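Local structure of GDSL-like Lipase/Acylhydrolase family protein (4K7J) at residues A[112-125]-A[214-228]. The protein probably removes O-linked acetyl groups from peptidoglycan, as a serine esterase of the SGNH (GDSL-like) hydrolase family. Numbering follows the deposited sequence.
Sequences TSRNNTGDFPLGGI and MGINGAQLTQWSKWR. With ACT (acetate ion), chain C.
Trp227 lays one face of its indole over the backbone of the type II turn Pro121–Gly124, the Gly123 N lying 3.3 Å from Trp227 CZ3. Gly123 CA makes a CH-pi contact 3.9 Å from the centroid of the Trp227 six-membered ring, 19° off the normal. Gly124 CA lies over the same face, 3.2 Å from Trp227 NE1. Trp224 CA lies over the opposite face, so the Trp227 ring is sandwiched between the turn and the 3-10 segment 221–226 that leads into it. The rotation of this indole is fixed at the edge, where Trp227 NE1 donates in the ring plane to Ser113 OG (2.9 Å). That hydroxyl stands between backbone N and carbonyl carbon (chi1 53°), pointing at the indole.

Lys226, fully extended beyond CG, runs past Ser113 and donates from NZ to Ser113 O (2.7 Å), with a weak second bond to Arg114 O. Farther along, Arg228 N binds Phe120 O at 2.9 Å, while its guanidinium reaches on to a salt bridge with Asp234. The side chains of Leu122 and Met214 cross at about a right angle, Leu122 CD2 3.8 Å from Met214 SD, and Ile216 CD1 packs against Ile125 CG1. Gly218 N donates to an acetate that His351, Asn250 and Ser62 also hold. The contact is an interdomain one, seating the 112–125 loop of the beta domain on the chain leaving edge strand 208–215 of the parallel-stranded SGNH-hydrolase sheet.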
loop_
_atom_site.group_PDB
_atom_site.type_symbol
_atom_site.label_atom_id
_atom_site.label_comp_id
_atom_site.label_asym_id
_atom_site.label_seq_id
_atom_site.Cartn_x
_atom_site.Cartn_y
_atom_site.Cartn_z
ATOM N N THR A 112 8.947 -8.339 9.735
ATOM C CA THR A 112 7.648 -8.321 9.055
ATOM C C THR A 112 6.797 -9.559 9.356
ATOM O O THR A 112 7.295 -10.564 9.860
ATOM C CB THR A 112 7.771 -8.192 7.520
ATOM O OG1 THR A 112 7.908 -9.498 6.927
ATOM C CG2 THR A 112 8.919 -7.282 7.119
ATOM N N SER A 113 5.522 -9.497 8.995
ATOM C CA SER A 113 4.586 -10.576 9.311
ATOM C C SER A 113 4.652 -11.711 8.291
ATOM O O SER A 113 3.963 -12.712 8.438
ATOM C CB SER A 113 3.144 -10.047 9.434
ATOM O OG SER A 113 2.762 -9.298 8.286
ATOM N N ARG A 114 5.484 -11.553 7.266
ATOM C CA ARG A 114 5.660 -12.597 6.274
ATOM C C ARG A 114 5.966 -13.965 6.906
ATOM O O ARG A 114 5.283 -14.943 6.624
ATOM C CB ARG A 114 6.745 -12.204 5.266
ATOM C CG ARG A 114 7.102 -13.309 4.279
ATOM C CD ARG A 114 8.087 -12.803 3.225
ATOM N NE ARG A 114 8.344 -13.811 2.200
ATOM C CZ ARG A 114 9.368 -14.662 2.227
ATOM N NH1 ARG A 114 10.238 -14.627 3.227
ATOM N NH2 ARG A 114 9.517 -15.550 1.249
ATOM N N ASN A 115 6.984 -14.025 7.762
ATOM C CA ASN A 115 7.323 -15.272 8.444
ATOM C C ASN A 115 7.173 -15.180 9.944
ATOM O O ASN A 115 7.321 -16.190 10.626
ATOM C CB ASN A 115 8.771 -15.690 8.188
ATOM C CG ASN A 115 9.111 -15.779 6.731
ATOM O OD1 ASN A 115 9.992 -15.063 6.261
ATOM N ND2 ASN A 115 8.433 -16.668 6.002
ATOM N N ASN A 116 6.915 -13.983 10.473
ATOM C CA ASN A 116 6.955 -13.819 11.934
ATOM C C ASN A 116 5.661 -13.402 12.608
ATOM O O ASN A 116 4.755 -12.873 11.975
ATOM C CB ASN A 116 8.054 -12.834 12.337
ATOM C CG ASN A 116 9.422 -13.340 11.981
ATOM O OD1 ASN A 116 10.102 -13.975 12.793
ATOM N ND2 ASN A 116 9.829 -13.084 10.752
ATOM N N THR A 117 5.607 -13.631 13.916
ATOM C CA THR A 117 4.513 -13.134 14.727
ATOM C C THR A 117 5.033 -11.940 15.496
ATOM O O THR A 117 6.245 -11.747 15.640
ATOM C CB THR A 117 4.028 -14.165 15.747
ATOM O OG1 THR A 117 5.053 -14.361 16.727
ATOM C CG2 THR A 117 3.707 -15.491 15.059
ATOM N N GLY A 118 4.107 -11.138 15.993
ATOM C CA GLY A 118 4.472 -9.976 16.769
ATOM C C GLY A 118 3.279 -9.063 16.901
ATOM O O GLY A 118 2.188 -9.339 16.394
ATOM N N ASP A 119 3.506 -7.957 17.583
ATOM C CA ASP A 119 2.486 -6.943 17.781
ATOM C C ASP A 119 2.597 -5.924 16.630
ATOM O O ASP A 119 3.069 -4.809 16.815
ATOM C CB ASP A 119 2.748 -6.292 19.139
ATOM C CG ASP A 119 1.655 -5.334 19.569
ATOM O OD1 ASP A 119 0.487 -5.524 19.179
ATOM O OD2 ASP A 119 1.976 -4.407 20.340
ATOM N N PHE A 120 2.175 -6.310 15.434
ATOM C CA PHE A 120 2.373 -5.456 14.265
ATOM C C PHE A 120 1.277 -4.401 14.138
ATOM O O PHE A 120 0.105 -4.706 14.317
ATOM C CB PHE A 120 2.403 -6.290 12.977
ATOM C CG PHE A 120 3.571 -7.253 12.870
ATOM C CD1 PHE A 120 4.836 -6.795 12.561
ATOM C CD2 PHE A 120 3.376 -8.618 13.012
ATOM C CE1 PHE A 120 5.901 -7.666 12.448
ATOM C CE2 PHE A 120 4.431 -9.508 12.894
ATOM C CZ PHE A 120 5.697 -9.037 12.611
ATOM N N PRO A 121 1.652 -3.160 13.798
ATOM C CA PRO A 121 0.637 -2.168 13.437
ATOM C C PRO A 121 0.213 -2.434 11.998
ATOM O O PRO A 121 0.831 -3.283 11.347
ATOM C CB PRO A 121 1.404 -0.844 13.526
ATOM C CG PRO A 121 2.803 -1.211 13.122
ATOM C CD PRO A 121 3.018 -2.651 13.590
ATOM N N LEU A 122 -0.815 -1.737 11.518
ATOM C CA LEU A 122 -1.292 -1.912 10.147
ATOM C C LEU A 122 -0.134 -1.928 9.155
ATOM O O LEU A 122 0.739 -1.069 9.228
ATOM C CB LEU A 122 -2.266 -0.792 9.764
ATOM C CG LEU A 122 -2.823 -0.997 8.355
ATOM C CD1 LEU A 122 -4.004 -1.926 8.408
ATOM C CD2 LEU A 122 -3.180 0.334 7.700
ATOM N N GLY A 123 -0.102 -2.930 8.266
ATOM C CA GLY A 123 0.937 -3.024 7.245
ATOM C C GLY A 123 1.891 -4.192 7.461
ATOM O O GLY A 123 2.592 -4.636 6.534
ATOM N N GLY A 124 1.942 -4.669 8.703
ATOM C CA GLY A 124 2.728 -5.833 9.058
ATOM C C GLY A 124 4.235 -5.625 9.128
ATOM O O GLY A 124 4.997 -6.590 9.066
ATOM N N ILE A 125 4.673 -4.378 9.278
ATOM C CA ILE A 125 6.100 -4.082 9.371
ATOM C C ILE A 125 6.395 -3.246 10.608
ATOM O O ILE A 125 5.697 -2.270 10.892
ATOM C CB ILE A 125 6.595 -3.334 8.111
ATOM C CG1 ILE A 125 6.352 -4.192 6.868
ATOM C CG2 ILE A 125 8.080 -2.938 8.234
ATOM C CD1 ILE A 125 6.768 -3.548 5.588
ATOM N N MET A 214 1.918 -0.468 1.132
ATOM C CA MET A 214 2.021 -1.372 2.270
ATOM C C MET A 214 1.944 -2.800 1.773
ATOM O O MET A 214 0.900 -3.449 1.894
ATOM C CB MET A 214 0.883 -1.151 3.278
ATOM C CG MET A 214 0.943 0.142 4.030
ATOM S SD MET A 214 -0.155 0.144 5.460
ATOM C CE MET A 214 0.457 1.637 6.229
ATOM N N GLY A 215 3.046 -3.280 1.211
ATOM C CA GLY A 215 3.120 -4.632 0.697
ATOM C C GLY A 215 3.917 -5.577 1.569
ATOM O O GLY A 215 4.835 -5.167 2.280
ATOM N N ILE A 216 3.556 -6.858 1.501
ATOM C CA ILE A 216 4.278 -7.917 2.186
ATOM C C ILE A 216 4.439 -9.085 1.223
ATOM O O ILE A 216 3.441 -9.644 0.776
ATOM C CB ILE A 216 3.490 -8.446 3.397
ATOM C CG1 ILE A 216 3.350 -7.383 4.495
ATOM C CG2 ILE A 216 4.185 -9.688 3.954
ATOM C CD1 ILE A 216 4.610 -7.245 5.360
ATOM N N ASN A 217 5.678 -9.446 0.897
ATOM C CA ASN A 217 5.938 -10.560 -0.016
ATOM C C ASN A 217 5.175 -11.813 0.398
ATOM O O ASN A 217 5.263 -12.244 1.551
ATOM C CB ASN A 217 7.434 -10.869 -0.083
ATOM C CG ASN A 217 8.223 -9.821 -0.856
ATOM O OD1 ASN A 217 7.658 -9.001 -1.564
ATOM N ND2 ASN A 217 9.539 -9.870 -0.741
ATOM N N GLY A 218 4.402 -12.382 -0.528
ATOM C CA GLY A 218 3.671 -13.613 -0.247
ATOM C C GLY A 218 2.323 -13.483 0.461
ATOM O O GLY A 218 1.615 -14.476 0.636
ATOM N N ALA A 219 1.949 -12.267 0.854
ATOM C CA ALA A 219 0.781 -12.081 1.721
ATOM C C ALA A 219 -0.572 -12.300 1.040
ATOM O O ALA A 219 -0.712 -12.155 -0.177
ATOM C CB ALA A 219 0.811 -10.705 2.372
ATOM N N GLN A 220 -1.563 -12.634 1.861
ATOM C CA GLN A 220 -2.958 -12.750 1.446
ATOM C C GLN A 220 -3.777 -11.797 2.314
ATOM O O GLN A 220 -3.346 -11.459 3.417
ATOM C CB GLN A 220 -3.442 -14.172 1.662
ATOM C CG GLN A 220 -2.696 -15.215 0.811
ATOM C CD GLN A 220 -3.149 -16.614 1.142
ATOM O OE1 GLN A 220 -4.357 -16.874 1.293
ATOM N NE2 GLN A 220 -2.192 -17.520 1.305
ATOM N N LEU A 221 -4.941 -11.363 1.827
ATOM C CA LEU A 221 -5.730 -10.365 2.558
ATOM C C LEU A 221 -6.146 -10.828 3.941
ATOM O O LEU A 221 -6.139 -10.043 4.884
ATOM C CB LEU A 221 -6.974 -9.925 1.772
ATOM C CG LEU A 221 -7.926 -9.013 2.555
ATOM C CD1 LEU A 221 -7.268 -7.682 2.875
ATOM C CD2 LEU A 221 -9.229 -8.797 1.842
ATOM N N THR A 222 -6.504 -12.105 4.064
ATOM C CA THR A 222 -6.943 -12.648 5.346
ATOM C C THR A 222 -5.827 -12.621 6.379
ATOM O O THR A 222 -6.087 -12.695 7.578
ATOM C CB THR A 222 -7.477 -14.091 5.224
ATOM O OG1 THR A 222 -6.450 -14.956 4.701
ATOM C CG2 THR A 222 -8.703 -14.127 4.318
ATOM N N GLN A 223 -4.589 -12.500 5.919
ATOM C CA GLN A 223 -3.455 -12.496 6.832
ATOM C C GLN A 223 -3.251 -11.159 7.541
ATOM O O GLN A 223 -2.279 -10.998 8.264
ATOM C CB GLN A 223 -2.174 -12.953 6.130
ATOM C CG GLN A 223 -2.230 -14.438 5.759
ATOM C CD GLN A 223 -1.114 -14.856 4.844
ATOM O OE1 GLN A 223 -0.607 -14.053 4.078
ATOM N NE2 GLN A 223 -0.718 -16.124 4.925
ATOM N N TRP A 224 -4.167 -10.212 7.346
ATOM C CA TRP A 224 -4.251 -9.073 8.257
ATOM C C TRP A 224 -4.451 -9.568 9.703
ATOM O O TRP A 224 -4.138 -8.856 10.669
ATOM C CB TRP A 224 -5.395 -8.134 7.866
ATOM C CG TRP A 224 -5.151 -7.304 6.620
ATOM C CD1 TRP A 224 -4.262 -7.557 5.611
ATOM C CD2 TRP A 224 -5.817 -6.085 6.273
ATOM N NE1 TRP A 224 -4.335 -6.568 4.659
ATOM C CE2 TRP A 224 -5.290 -5.658 5.040
ATOM C CE3 TRP A 224 -6.813 -5.313 6.890
ATOM C CZ2 TRP A 224 -5.723 -4.492 4.408
ATOM C CZ3 TRP A 224 -7.243 -4.159 6.260
ATOM C CH2 TRP A 224 -6.694 -3.755 5.032
ATOM N N SER A 225 -4.970 -10.788 9.850
ATOM C CA SER A 225 -5.172 -11.388 11.178
ATOM C C SER A 225 -3.854 -11.567 11.962
ATOM O O SER A 225 -3.863 -11.667 13.191
ATOM C CB SER A 225 -5.921 -12.726 11.069
ATOM O OG SER A 225 -5.056 -13.740 10.598
ATOM N N LYS A 226 -2.729 -11.577 11.249
ATOM C CA LYS A 226 -1.405 -11.597 11.872
ATOM C C LYS A 226 -1.069 -10.293 12.583
ATOM O O LYS A 226 -0.121 -10.247 13.371
ATOM C CB LYS A 226 -0.313 -11.835 10.818
ATOM C CG LYS A 226 -0.273 -13.217 10.179
ATOM C CD LYS A 226 0.866 -13.232 9.151
ATOM C CE LYS A 226 1.074 -14.592 8.498
ATOM N NZ LYS A 226 2.173 -14.497 7.468
ATOM N N TRP A 227 -1.809 -9.227 12.274
ATOM C CA TRP A 227 -1.495 -7.904 12.809
ATOM C C TRP A 227 -2.321 -7.655 14.080
ATOM O O TRP A 227 -3.243 -8.413 14.372
ATOM C CB TRP A 227 -1.740 -6.803 11.763
ATOM C CG TRP A 227 -1.076 -7.030 10.431
ATOM C CD1 TRP A 227 -0.031 -7.868 10.164
ATOM C CD2 TRP A 227 -1.431 -6.424 9.183
ATOM N NE1 TRP A 227 0.288 -7.813 8.833
ATOM C CE2 TRP A 227 -0.555 -6.933 8.208
ATOM C CE3 TRP A 227 -2.408 -5.491 8.794
ATOM C CZ2 TRP A 227 -0.618 -6.543 6.865
ATOM C CZ3 TRP A 227 -2.476 -5.109 7.458
ATOM C CH2 TRP A 227 -1.594 -5.647 6.508
ATOM N N ARG A 228 -1.996 -6.604 14.830
ATOM C CA ARG A 228 -2.613 -6.394 16.146
ATOM C C ARG A 228 -4.133 -6.206 16.072
ATOM O O ARG A 228 -4.664 -5.783 15.055
ATOM C CB ARG A 228 -1.941 -5.232 16.907
ATOM C CG ARG A 228 -2.271 -3.850 16.386
ATOM C CD ARG A 228 -1.238 -2.821 16.850
ATOM N NE ARG A 228 -1.689 -1.445 16.618
ATOM C CZ ARG A 228 -2.350 -0.727 17.519
ATOM N NH1 ARG A 228 -2.630 -1.254 18.702
ATOM N NH2 ARG A 228 -2.737 0.510 17.239
HETATM C C ACT C . 3.872 -12.649 -4.285
HETATM O O ACT C . 4.949 -13.315 -4.300
HETATM O OXT ACT C . 3.541 -12.099 -3.202
HETATM C CH3 ACT C . 3.026 -12.488 -5.509
HETATM O O HOH W 1 1.486 -11.941 14.707
HETATM O O HOH W 2 -0.607 -9.111 16.489
HETATM O O HOH W 3 -1.412 -3.873 19.962
HETATM O O HOH W 4 3.586 -3.380 4.306
HETATM O O HOH W 5 0.697 -4.976 4.385
#